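UTP--glucose-1-phosphate uridylyltransferase (Acinetobacter baumannii, PDB 6IKX) catalyses the formation of UDP-glucose and diphosphate from UTP and glucose 1-phosphate, and may play a role in stationary-phase survival. Local coordinates at residues A[5-10]-A[34-39]; A[48-53]-A[117-122]; A[102-105]-A[110-113]. The protein carries 1 engineered substitution. All coordinates share one frame; numbering follows the deposited sequence.

Interaction 1: A[5-10]-A[34-39]; sequences AVLPVA and PAIEYV. With SO4 (sulfate ion), chain G.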
ATOM      1  N   ALA A   5      10.050  24.268   0.647  1.00 36.50           N
ATOM      2  CA  ALA A   5      11.190  23.382   0.336  1.00 36.68           C
ATOM      3  C   ALA A   5      10.666  22.196  -0.465  1.00 33.68           C
ATOM      4  O   ALA A   5       9.685  21.594  -0.038  1.00 37.66           O
ATOM      5  CB  ALA A   5      11.905  22.942   1.591  1.00 33.55           C
ATOM      6  N   VAL A   6      11.344  21.881  -1.559  1.00 35.27           N
ATOM      7  CA  VAL A   6      11.092  20.684  -2.405  1.00 40.82           C
ATOM      8  C   VAL A   6      12.045  19.567  -1.959  1.00 38.29           C
ATOM      9  O   VAL A   6      13.250  19.843  -1.922  1.00 38.90           O
ATOM     10  CB  VAL A   6      11.257  21.057  -3.883  1.00 44.88           C
ATOM     11  CG1 VAL A   6      11.223  19.813  -4.773  1.00 43.07           C
ATOM     12  CG2 VAL A   6      10.187  22.073  -4.275  1.00 41.73           C
ATOM     13  N   LEU A   7      11.518  18.437  -1.464  1.00 34.54           N
ATOM     14  CA  LEU A   7      12.363  17.254  -1.127  1.00 36.73           C
ATOM     15  C   LEU A   7      12.124  16.243  -2.225  1.00 34.60           C
ATOM     16  O   LEU A   7      11.031  15.688  -2.306  1.00 42.49           O
ATOM     17  CB  LEU A   7      12.009  16.601   0.203  1.00 33.44           C
ATOM     18  CG  LEU A   7      11.949  17.457   1.455  1.00 42.77           C
ATOM     19  CD1 LEU A   7      12.510  16.702   2.651  1.00 41.66           C
ATOM     20  CD2 LEU A   7      12.608  18.817   1.268  1.00 44.84           C
ATOM     21  N   PRO A   8      13.054  16.052  -3.169  1.00 37.07           N
ATOM     22  CA  PRO A   8      12.805  15.161  -4.302  1.00 42.96           C
ATOM     23  C   PRO A   8      13.107  13.742  -3.811  1.00 37.43           C
ATOM     24  O   PRO A   8      14.235  13.514  -3.562  1.00 42.95           O
ATOM     25  CB  PRO A   8      13.789  15.630  -5.388  1.00 39.17           C
ATOM     26  CG  PRO A   8      14.401  16.884  -4.810  1.00 43.37           C
ATOM     27  CD  PRO A   8      14.355  16.702  -3.299  1.00 41.72           C
ATOM     28  N   VAL A   9      12.086  12.906  -3.612  1.00 35.51           N
ATOM     29  CA  VAL A   9      12.195  11.573  -2.925  1.00 42.23           C
ATOM     30  C   VAL A   9      11.562  10.468  -3.807  1.00 38.22           C
ATOM     31  O   VAL A   9      11.040   9.502  -3.256  1.00 39.69           O
ATOM     32  CB  VAL A   9      11.525  11.643  -1.530  1.00 38.97           C
ATOM     33  CG1 VAL A   9      12.206  12.639  -0.601  1.00 40.58           C
ATOM     34  CG2 VAL A   9      10.052  11.969  -1.637  1.00 37.37           C
ATOM     35  N   ALA A  10      11.613  10.580  -5.134  1.00 39.55           N
ATOM     36  CA  ALA A  10      11.008   9.603  -6.076  1.00 40.25           C
ATOM     37  C   ALA A  10      12.021   8.571  -6.601  1.00 36.89           C
ATOM     38  O   ALA A  10      11.571   7.712  -7.365  1.00 43.27           O
ATOM     39  CB  ALA A  10      10.315  10.307  -7.214  1.00 37.31           C
ATOM     40  N   PRO A  34      13.513   7.142  10.781  1.00 40.93           N
ATOM     41  CA  PRO A  34      13.914   7.147   9.372  1.00 42.58           C
ATOM     42  C   PRO A  34      14.749   8.398   9.005  1.00 45.74           C
ATOM     43  O   PRO A  34      14.606   9.463   9.625  1.00 42.84           O
ATOM     44  CB  PRO A  34      12.536   7.093   8.679  1.00 43.80           C
ATOM     45  CG  PRO A  34      11.666   7.881   9.624  1.00 41.64           C
ATOM     46  CD  PRO A  34      12.068   7.294  10.960  1.00 40.16           C
ATOM     47  N   ALA A  35      15.637   8.242   8.022  1.00 49.13           N
ATOM     48  CA  ALA A  35      16.610   9.266   7.568  1.00 47.55           C
ATOM     49  C   ALA A  35      15.860  10.583   7.276  1.00 47.60           C
ATOM     50  O   ALA A  35      16.367  11.654   7.621  1.00 41.70           O
ATOM     51  CB  ALA A  35      17.357   8.728   6.358  1.00 40.88           C
ATOM     52  N   ILE A  36      14.685  10.491   6.650  1.00 45.90           N
ATOM     53  CA  ILE A  36      13.890  11.653   6.157  1.00 44.62           C
ATOM     54  C   ILE A  36      13.579  12.559   7.344  1.00 44.54           C
ATOM     55  O   ILE A  36      13.439  13.763   7.116  1.00 47.63           O
ATOM     56  CB  ILE A  36      12.602  11.208   5.415  1.00 41.12           C
ATOM     57  CG1 ILE A  36      11.956  12.348   4.631  1.00 42.71           C
ATOM     58  CG2 ILE A  36      11.571  10.598   6.364  1.00 43.85           C
ATOM     59  CD1 ILE A  36      12.768  12.921   3.519  1.00 42.10           C
ATOM     60  N   GLU A  37      13.394  12.003   8.542  1.00 43.00           N
ATOM     61  CA  GLU A  37      12.985  12.823   9.702  1.00 41.67           C
ATOM     62  C   GLU A  37      14.025  13.912   9.931  1.00 37.39           C
ATOM     63  O   GLU A  37      13.664  15.026  10.365  1.00 43.10           O
ATOM     64  CB  GLU A  37      12.858  12.071  11.019  1.00 40.43           C
ATOM     65  CG  GLU A  37      11.902  12.808  11.942  1.00 44.33           C
ATOM     66  CD  GLU A  37      11.895  12.389  13.394  1.00 47.45           C
ATOM     67  OE1 GLU A  37      11.066  11.562  13.717  1.00 44.54           O
ATOM     68  OE2 GLU A  37      12.700  12.934  14.201  1.00 50.06           O
ATOM     69  N   TYR A  38      15.276  13.586   9.668  1.00 39.72           N
ATOM     70  CA  TYR A  38      16.434  14.448  10.006  1.00 39.58           C
ATOM     71  C   TYR A  38      16.473  15.639   9.041  1.00 41.82           C
ATOM     72  O   TYR A  38      16.939  16.714   9.446  1.00 36.85           O
ATOM     73  CB  TYR A  38      17.724  13.651   9.902  1.00 37.10           C
ATOM     74  CG  TYR A  38      17.966  12.648  10.998  1.00 41.97           C
ATOM     75  CD1 TYR A  38      17.533  11.340  10.860  1.00 38.85           C
ATOM     76  CD2 TYR A  38      18.726  12.981  12.110  1.00 38.10           C
ATOM     77  CE1 TYR A  38      17.768  10.403  11.846  1.00 39.69           C
ATOM     78  CE2 TYR A  38      18.991  12.044  13.095  1.00 42.69           C
ATOM     79  CZ  TYR A  38      18.508  10.754  12.960  1.00 42.57           C
ATOM     80  OH  TYR A  38      18.781   9.813  13.904  1.00 40.69           O
ATOM     81  N   VAL A  39      16.012  15.406   7.806  1.00 42.14           N
ATOM     82  CA  VAL A  39      16.029  16.359   6.663  1.00 41.39           C
ATOM     83  C   VAL A  39      14.835  17.294   6.843  1.00 40.08           C
ATOM     84  O   VAL A  39      14.959  18.522   6.562  1.00 38.90           O
ATOM     85  CB  VAL A  39      15.974  15.612   5.318  1.00 39.04           C
ATOM     86  CG1 VAL A  39      16.029  16.555   4.145  1.00 37.87           C
ATOM     87  CG2 VAL A  39      17.099  14.608   5.197  1.00 45.84           C
TER
HETATM   88  S   SO4 G 305      14.556  11.870  -7.548  1.00134.16           S
HETATM   89  O1  SO4 G 305      14.859  10.928  -6.491  1.00119.69           O
HETATM   90  O2  SO4 G 305      13.357  12.598  -7.192  1.00112.36           O
HETATM   91  O3  SO4 G 305      14.335  11.170  -8.788  1.00133.36           O
HETATM   92  O4  SO4 G 305      15.663  12.778  -7.728  1.00 97.80           O
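Leu7 and Val9 face Val39 and Ile36 across a gap set by CA–CA separations of 8.7 Å (Leu7 to Val39) and 9.2 Å (Val9 to Ile36), so the segment 5-10, on strand 4-8, lies beside the first turn of helix 35-44, and only side chains meet across the gap. The contact is wholly apolar and buried. Its central atom is Leu7 CD1, which touches two partners one helical turn apart: it lies 3.8 Å from Val39 CG1 and 3.9 Å from Ile36 CD1. Leu7 and Val39 run past each other in opposite directions, whereas Leu7 meets Ile36 at a slant. With CG1 anti to the backbone N (chi1 -167°), Ile36 extends that branch toward the strand and touches with its CD1. That same methyl meets Val9 CG1 at 4.2 Å, the two side chains crossing nearly at right angles.

This is the start of a beta-alpha-beta unit in the Rossmann-like sheet of a GT-A nucleotidyltransferase: strand 4-8 leads through a long connection into helix 35-44, and the chain then returns in strand 50-55, parallel to and paired with strand 4-8. Leu53 and Leu128, from the strands flanking 4-8, also pack on Leu7.

The end of the strand belongs to the nucleotide site, where Pro8 binds UTP and Ala10 binds both UTP and UDP-glucose. In this crystal a sulfate, probably from the crystallisation liquor, lies there; Ala10 N gives its O2 a weak hydrogen bond of 3.4 Å, and Pro8 CB is 3.6 Å from the same oxygen.

Interaction 2: A[48-53]-A[117-122]; sequences IEQIIL and KSVVGE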
ATOM      1  N   ILE A  48      11.265  26.647   7.397  1.00 47.99           N
ATOM      2  CA  ILE A  48      10.381  26.095   6.330  1.00 43.82           C
ATOM      3  C   ILE A  48       9.043  25.732   6.975  1.00 42.49           C
ATOM      4  O   ILE A  48       9.018  25.228   8.129  1.00 57.12           O
ATOM      5  CB  ILE A  48      11.025  24.915   5.561  1.00 48.62           C
ATOM      6  CG1 ILE A  48      12.335  25.331   4.880  1.00 47.26           C
ATOM      7  CG2 ILE A  48      10.035  24.287   4.566  1.00 41.99           C
ATOM      8  CD1 ILE A  48      12.162  26.389   3.808  1.00 48.72           C
ATOM      9  N   GLU A  49       7.975  25.939   6.226  1.00 42.62           N
ATOM     10  CA  GLU A  49       6.582  25.733   6.683  1.00 44.42           C
ATOM     11  C   GLU A  49       5.831  24.740   5.804  1.00 39.49           C
ATOM     12  O   GLU A  49       4.857  24.177   6.316  1.00 43.73           O
ATOM     13  CB  GLU A  49       5.853  27.080   6.664  1.00 50.93           C
ATOM     14  CG  GLU A  49       6.265  27.953   7.840  1.00 58.69           C
ATOM     15  CD  GLU A  49       5.587  29.305   7.952  1.00 60.90           C
ATOM     16  OE1 GLU A  49       4.758  29.644   7.068  1.00 55.42           O
ATOM     17  OE2 GLU A  49       5.917  30.020   8.911  1.00 66.26           O
ATOM     18  N   GLN A  50       6.194  24.645   4.522  1.00 41.46           N
ATOM     19  CA  GLN A  50       5.557  23.772   3.512  1.00 44.82           C
ATOM     20  C   GLN A  50       6.631  22.833   2.946  1.00 50.52           C
ATOM     21  O   GLN A  50       7.559  23.343   2.202  1.00 43.11           O
ATOM     22  CB  GLN A  50       4.909  24.589   2.397  1.00 50.10           C
ATOM     23  CG  GLN A  50       3.902  23.788   1.564  1.00 49.58           C
ATOM     24  CD  GLN A  50       3.369  24.563   0.383  1.00 54.34           C
ATOM     25  OE1 GLN A  50       4.074  25.331  -0.276  1.00 58.46           O
ATOM     26  NE2 GLN A  50       2.096  24.372   0.102  1.00 63.50           N
ATOM     27  N   ILE A  51       6.547  21.546   3.344  1.00 45.28           N
ATOM     28  CA  ILE A  51       7.412  20.428   2.869  1.00 39.90           C
ATOM     29  C   ILE A  51       6.758  19.876   1.607  1.00 40.94           C
ATOM     30  O   ILE A  51       5.629  19.392   1.681  1.00 50.51           O
ATOM     31  CB  ILE A  51       7.618  19.382   3.979  1.00 45.20           C
ATOM     32  CG1 ILE A  51       8.442  19.966   5.134  1.00 48.57           C
ATOM     33  CG2 ILE A  51       8.272  18.109   3.439  1.00 45.85           C
ATOM     34  CD1 ILE A  51       9.793  20.500   4.704  1.00 47.86           C
ATOM     35  N   ILE A  52       7.400  20.040   0.457  1.00 42.46           N
ATOM     36  CA  ILE A  52       6.846  19.582  -0.850  1.00 38.57           C
ATOM     37  C   ILE A  52       7.610  18.327  -1.259  1.00 39.53           C
ATOM     38  O   ILE A  52       8.730  18.485  -1.783  1.00 42.87           O
ATOM     39  CB  ILE A  52       6.934  20.692  -1.910  1.00 41.17           C
ATOM     40  CG1 ILE A  52       6.376  22.009  -1.361  1.00 42.77           C
ATOM     41  CG2 ILE A  52       6.232  20.263  -3.201  1.00 43.45           C
ATOM     42  CD1 ILE A  52       6.537  23.197  -2.285  1.00 46.98           C
ATOM     43  N   LEU A  53       7.063  17.143  -0.957  1.00 37.46           N
ATOM     44  CA  LEU A  53       7.681  15.827  -1.313  1.00 38.30           C
ATOM     45  C   LEU A  53       7.397  15.553  -2.805  1.00 41.97           C
ATOM     46  O   LEU A  53       6.214  15.465  -3.152  1.00 37.98           O
ATOM     47  CB  LEU A  53       7.041  14.712  -0.466  1.00 33.91           C
ATOM     48  CG  LEU A  53       7.170  14.819   1.045  1.00 32.76           C
ATOM     49  CD1 LEU A  53       6.462  13.675   1.726  1.00 40.19           C
ATOM     50  CD2 LEU A  53       8.606  14.848   1.481  1.00 34.56           C
ATOM     51  N   LYS A 117       6.191  22.566  -9.754  1.00 41.59           N
ATOM     52  CA  LYS A 117       6.078  23.974 -10.234  1.00 42.14           C
ATOM     53  C   LYS A 117       4.793  24.591  -9.677  1.00 44.77           C
ATOM     54  O   LYS A 117       4.852  25.685  -9.105  1.00 51.12           O
ATOM     55  CB  LYS A 117       6.107  24.021 -11.757  1.00 45.76           C
ATOM     56  CG  LYS A 117       5.624  25.323 -12.369  1.00 52.61           C
ATOM     57  CD  LYS A 117       5.828  25.372 -13.853  1.00 60.00           C
ATOM     58  CE  LYS A 117       4.947  26.394 -14.538  1.00 68.19           C
ATOM     59  NZ  LYS A 117       4.935  26.176 -16.005  1.00 73.66           N
ATOM     60  N   SER A 118       3.667  23.910  -9.881  1.00 43.61           N
ATOM     61  CA  SER A 118       2.299  24.328  -9.494  1.00 42.07           C
ATOM     62  C   SER A 118       2.252  24.655  -8.012  1.00 42.58           C
ATOM     63  O   SER A 118       1.630  25.642  -7.653  1.00 48.92           O
ATOM     64  CB  SER A 118       1.310  23.244  -9.816  1.00 50.47           C
ATOM     65  OG  SER A 118       1.574  22.109  -9.015  1.00 52.40           O
ATOM     66  N   VAL A 119       2.916  23.848  -7.196  1.00 45.70           N
ATOM     67  CA  VAL A 119       2.937  24.037  -5.728  1.00 44.24           C
ATOM     68  C   VAL A 119       3.901  25.169  -5.413  1.00 40.12           C
ATOM     69  O   VAL A 119       3.605  25.916  -4.492  1.00 41.83           O
ATOM     70  CB  VAL A 119       3.268  22.721  -5.005  1.00 48.06           C
ATOM     71  CG1 VAL A 119       3.230  22.842  -3.497  1.00 50.41           C
ATOM     72  CG2 VAL A 119       2.307  21.643  -5.450  1.00 56.64           C
ATOM     73  N   VAL A 120       5.017  25.330  -6.125  1.00 43.90           N
ATOM     74  CA  VAL A 120       5.973  26.444  -5.786  1.00 45.53           C
ATOM     75  C   VAL A 120       5.399  27.824  -6.214  1.00 44.58           C
ATOM     76  O   VAL A 120       5.687  28.861  -5.513  1.00 30.57           O
ATOM     77  CB  VAL A 120       7.360  26.214  -6.405  1.00 47.09           C
ATOM     78  CG1 VAL A 120       8.187  27.507  -6.435  1.00 47.52           C
ATOM     79  CG2 VAL A 120       8.098  25.103  -5.675  1.00 50.06           C
ATOM     80  N   GLY A 121       4.628  27.865  -7.316  1.00 41.55           N
ATOM     81  CA  GLY A 121       4.075  29.110  -7.885  1.00 44.94           C
ATOM     82  C   GLY A 121       5.147  30.178  -8.049  1.00 48.36           C
ATOM     83  O   GLY A 121       6.219  29.848  -8.540  1.00 50.47           O
ATOM     84  N   GLU A 122       4.893  31.412  -7.611  1.00 54.25           N
ATOM     85  CA  GLU A 122       5.816  32.565  -7.807  1.00 55.10           C
ATOM     86  C   GLU A 122       6.785  32.655  -6.606  1.00 52.25           C
ATOM     87  O   GLU A 122       7.608  33.552  -6.629  1.00 42.30           O
ATOM     88  CB  GLU A 122       5.027  33.864  -8.050  1.00 60.42           C
ATOM     89  CG  GLU A 122       4.295  33.958  -9.395  1.00 63.28           C
ATOM     90  CD  GLU A 122       3.187  35.008  -9.459  1.00 57.64           C
TER
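Val119 and Ile52 carry most of this buried contact, in which the short helix 117-120 covers one face of the parallel, Rossmann-like part of the GT-A sheet at strand 50-55. Their CA atoms are 7.7 Å apart, the nearest backbone approach of the two segments, and their side chains reach toward each other tip to tip. Val119 CG1 does the touching for the helix. With this methyl placed opposite the backbone N (chi1 -177°), it comes within 3.5 Å of Ile52 CD1 and 3.9 Å of Ile52 CG1, while Ile52 CG2 is 4.0 Å away. One valine methyl thus faces three carbons of the isoleucine, which is the evidence for close apolar packing.

Gln50, two residues earlier on the strand and pointing to the same side, adds a lesser contact. Its extended chain passes Val119 at a slant and brings the end amide alongside CG1, with NE2 4.1 Å from that methyl; this is van der Waals contact with a polar group.

Strand 97-102, the neighbour of 50-55, joins in through Ile99, which packs on Val119, and the contact borders the second subunit: Gln50 packs on Ser118 of the second subunit, and Val119 on Ile99 of that subunit. The helix stops directly after the contact, where Gly121 takes a positive phi of 50° while its N still bonds Lys117 O at 2.8 Å. Val120 completes the interface, its side chain crossing that of Ile52 nearly at right angles, with CG2 4.2 Å from Ile52 CD1.

Interaction 3: A[102-105]-A[110-113]; sequences RQPQ and GHAV. With SO4 (sulfate ion), chain D.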
ATOM      1  N   ARG A 102       3.614  13.813  -7.622  1.00 39.59           N
ATOM      2  CA  ARG A 102       4.268  12.624  -8.234  1.00 41.62           C
ATOM      3  C   ARG A 102       5.227  13.058  -9.332  1.00 38.03           C
ATOM      4  O   ARG A 102       4.801  13.806 -10.220  1.00 36.70           O
ATOM      5  CB  ARG A 102       3.210  11.673  -8.816  1.00 33.32           C
ATOM      6  CG  ARG A 102       2.391  11.005  -7.729  1.00 33.58           C
ATOM      7  CD  ARG A 102       3.191  10.104  -6.792  1.00 34.97           C
ATOM      8  NE  ARG A 102       2.349   9.361  -5.848  1.00 35.85           N
ATOM      9  CZ  ARG A 102       1.570   8.313  -6.140  1.00 40.77           C
ATOM     10  NH1 ARG A 102       1.468   7.839  -7.368  1.00 40.46           N
ATOM     11  NH2 ARG A 102       0.840   7.756  -5.198  1.00 41.06           N
ATOM     12  N   GLN A 103       6.468  12.570  -9.288  1.00 44.28           N
ATOM     13  CA  GLN A 103       7.356  12.515 -10.484  1.00 45.38           C
ATOM     14  C   GLN A 103       6.885  11.363 -11.363  1.00 44.80           C
ATOM     15  O   GLN A 103       7.087  10.226 -10.976  1.00 36.02           O
ATOM     16  CB  GLN A 103       8.804  12.236 -10.110  1.00 49.29           C
ATOM     17  CG  GLN A 103       9.709  12.203 -11.327  1.00 46.42           C
ATOM     18  CD  GLN A 103      11.130  12.464 -10.929  1.00 46.38           C
ATOM     19  OE1 GLN A 103      11.553  12.070  -9.841  1.00 52.39           O
ATOM     20  NE2 GLN A 103      11.874  13.094 -11.826  1.00 44.19           N
ATOM     21  N   PRO A 104       6.167  11.596 -12.487  1.00 42.38           N
ATOM     22  CA  PRO A 104       5.533  10.510 -13.230  1.00 43.18           C
ATOM     23  C   PRO A 104       6.506   9.461 -13.795  1.00 53.12           C
ATOM     24  O   PRO A 104       6.127   8.300 -13.853  1.00 52.06           O
ATOM     25  CB  PRO A 104       4.792  11.229 -14.383  1.00 40.32           C
ATOM     26  CG  PRO A 104       5.401  12.601 -14.473  1.00 39.32           C
ATOM     27  CD  PRO A 104       5.875  12.917 -13.070  1.00 42.84           C
ATOM     28  N   GLN A 105       7.701   9.899 -14.232  1.00 57.20           N
ATOM     29  CA  GLN A 105       8.843   9.022 -14.621  1.00 54.84           C
ATOM     30  C   GLN A 105      10.118   9.540 -13.986  1.00 50.42           C
ATOM     31  O   GLN A 105      10.267  10.742 -13.747  1.00 54.70           O
ATOM     32  CB  GLN A 105       9.052   8.957 -16.137  1.00 54.51           C
ATOM     33  CG  GLN A 105       7.835   8.410 -16.876  1.00 56.73           C
ATOM     34  CD  GLN A 105       7.918   8.685 -18.355  1.00 58.71           C
ATOM     35  OE1 GLN A 105       8.141   9.826 -18.800  1.00 52.59           O
ATOM     36  NE2 GLN A 105       7.784   7.610 -19.113  1.00 50.33           N
ATOM     37  N   GLY A 110      16.336  17.668 -11.991  1.00 43.84           N
ATOM     38  CA  GLY A 110      15.776  18.867 -12.617  1.00 40.78           C
ATOM     39  C   GLY A 110      14.302  18.650 -12.861  1.00 40.37           C
ATOM     40  O   GLY A 110      13.494  19.554 -12.591  1.00 44.26           O
ATOM     41  N   HIS A 111      13.971  17.481 -13.393  1.00 42.83           N
ATOM     42  CA  HIS A 111      12.585  17.073 -13.749  1.00 45.80           C
ATOM     43  C   HIS A 111      11.744  16.964 -12.465  1.00 41.70           C
ATOM     44  O   HIS A 111      10.583  17.450 -12.483  1.00 35.94           O
ATOM     45  CB  HIS A 111      12.598  15.784 -14.567  1.00 40.85           C
ATOM     46  CG  HIS A 111      11.226  15.261 -14.838  1.00 50.42           C
ATOM     47  ND1 HIS A 111      10.710  14.176 -14.167  1.00 47.39           N
ATOM     48  CD2 HIS A 111      10.269  15.673 -15.701  1.00 49.23           C
ATOM     49  CE1 HIS A 111       9.497  13.938 -14.626  1.00 59.39           C
ATOM     50  NE2 HIS A 111       9.192  14.856 -15.548  1.00 44.15           N
ATOM     51  N   ALA A 112      12.348  16.439 -11.388  1.00 36.27           N
ATOM     52  CA  ALA A 112      11.731  16.343 -10.049  1.00 35.96           C
ATOM     53  C   ALA A 112      11.341  17.749  -9.554  1.00 40.09           C
ATOM     54  O   ALA A 112      10.155  17.975  -9.195  1.00 44.06           O
ATOM     55  CB  ALA A 112      12.697  15.674  -9.121  1.00 35.07           C
ATOM     56  N   VAL A 113      12.287  18.678  -9.548  1.00 39.43           N
ATOM     57  CA  VAL A 113      12.030  20.076  -9.115  1.00 41.32           C
ATOM     58  C   VAL A 113      10.931  20.674 -10.008  1.00 39.67           C
ATOM     59  O   VAL A 113      10.004  21.282  -9.455  1.00 37.87           O
ATOM     60  CB  VAL A 113      13.321  20.913  -9.118  1.00 39.88           C
ATOM     61  CG1 VAL A 113      13.044  22.383  -8.880  1.00 43.32           C
ATOM     62  CG2 VAL A 113      14.302  20.391  -8.082  1.00 43.16           C
TER
HETATM   63  S   SO4 D 302      21.034  17.608 -12.105  1.00141.27           S
HETATM   64  O1  SO4 D 302      19.622  17.834 -12.269  1.00146.07           O
HETATM   65  O2  SO4 D 302      21.429  17.863 -10.740  1.00128.84           O
HETATM   66  O3  SO4 D 302      21.332  16.242 -12.453  1.00153.86           O
HETATM   67  O4  SO4 D 302      21.759  18.495 -12.972  1.00164.89           O
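Gln103 and Ala112 bring the two backbones together, with CA atoms 5.8 Å apart, where the loop leaving strand 97-102 turns back along helix 109-115. This is a short strand–loop–helix connection of the GT-A nucleotidyltransferase fold, and Gln103 in it binds UTP and UDP-glucose. The main link is a side-chain hydrogen bond: Gln103 NE2 donates to His111 ND1 over 2.8 Å, and the N-H...N angle of 172° makes it almost straight. NE2 arrives at the edge of the imidazole, close to the ring plane, and the amide and ring planes are 24° apart, so the two flat groups are nearly coplanar. His111 points its ring toward the loop because CG is opposite the backbone N (chi1 175°), while the extended Gln103 chain reaches out to meet it.

NE2 is also bonded to Gly108 O in the intervening loop. These two acceptors set the amide's orientation; Ala112 CB packs against the amide, 3.8 Å from both OE1 and NE2 of Gln103. At the end of strand 97-102, NH1 of Arg102 forms a salt bridge with Asp67 of the second subunit. Near the start of the helix, Gly110 N makes a weak, bent hydrogen bond to a sulfate oxygen; the ion probably came from the crystallisation liquor. Beyond the hydrogen bond, Pro104 approaches the imidazole obliquely, its CD 4.1 Å from His111 CE1.

How the interactions relate
The three contacts occupy one GT-A domain, about 14 to 15 Å apart between centres. Along the chain, interaction 1 closes before interaction 2 opens, and interaction 3 falls between the two segments of interaction 2. Interactions 1 and 2 share the sheet through neighbouring parallel strands 4-8 and 50-55, joined by Leu7 N to Ile52 O and Ile52 N to Ala5 O, both 2.8 Å and probable hydrogen bonds; their helices cover opposite faces. Interactions 1 and 3 meet at the nucleotide site, where Ala10 CB lies 3.4 Å from Gln103 OE1. Interactions 2 and 3 use successive helices, 109-115 and 117-120, and both border the second subunit, so the Gln103 loop, which binds substrate, lies close to the subunit boundary.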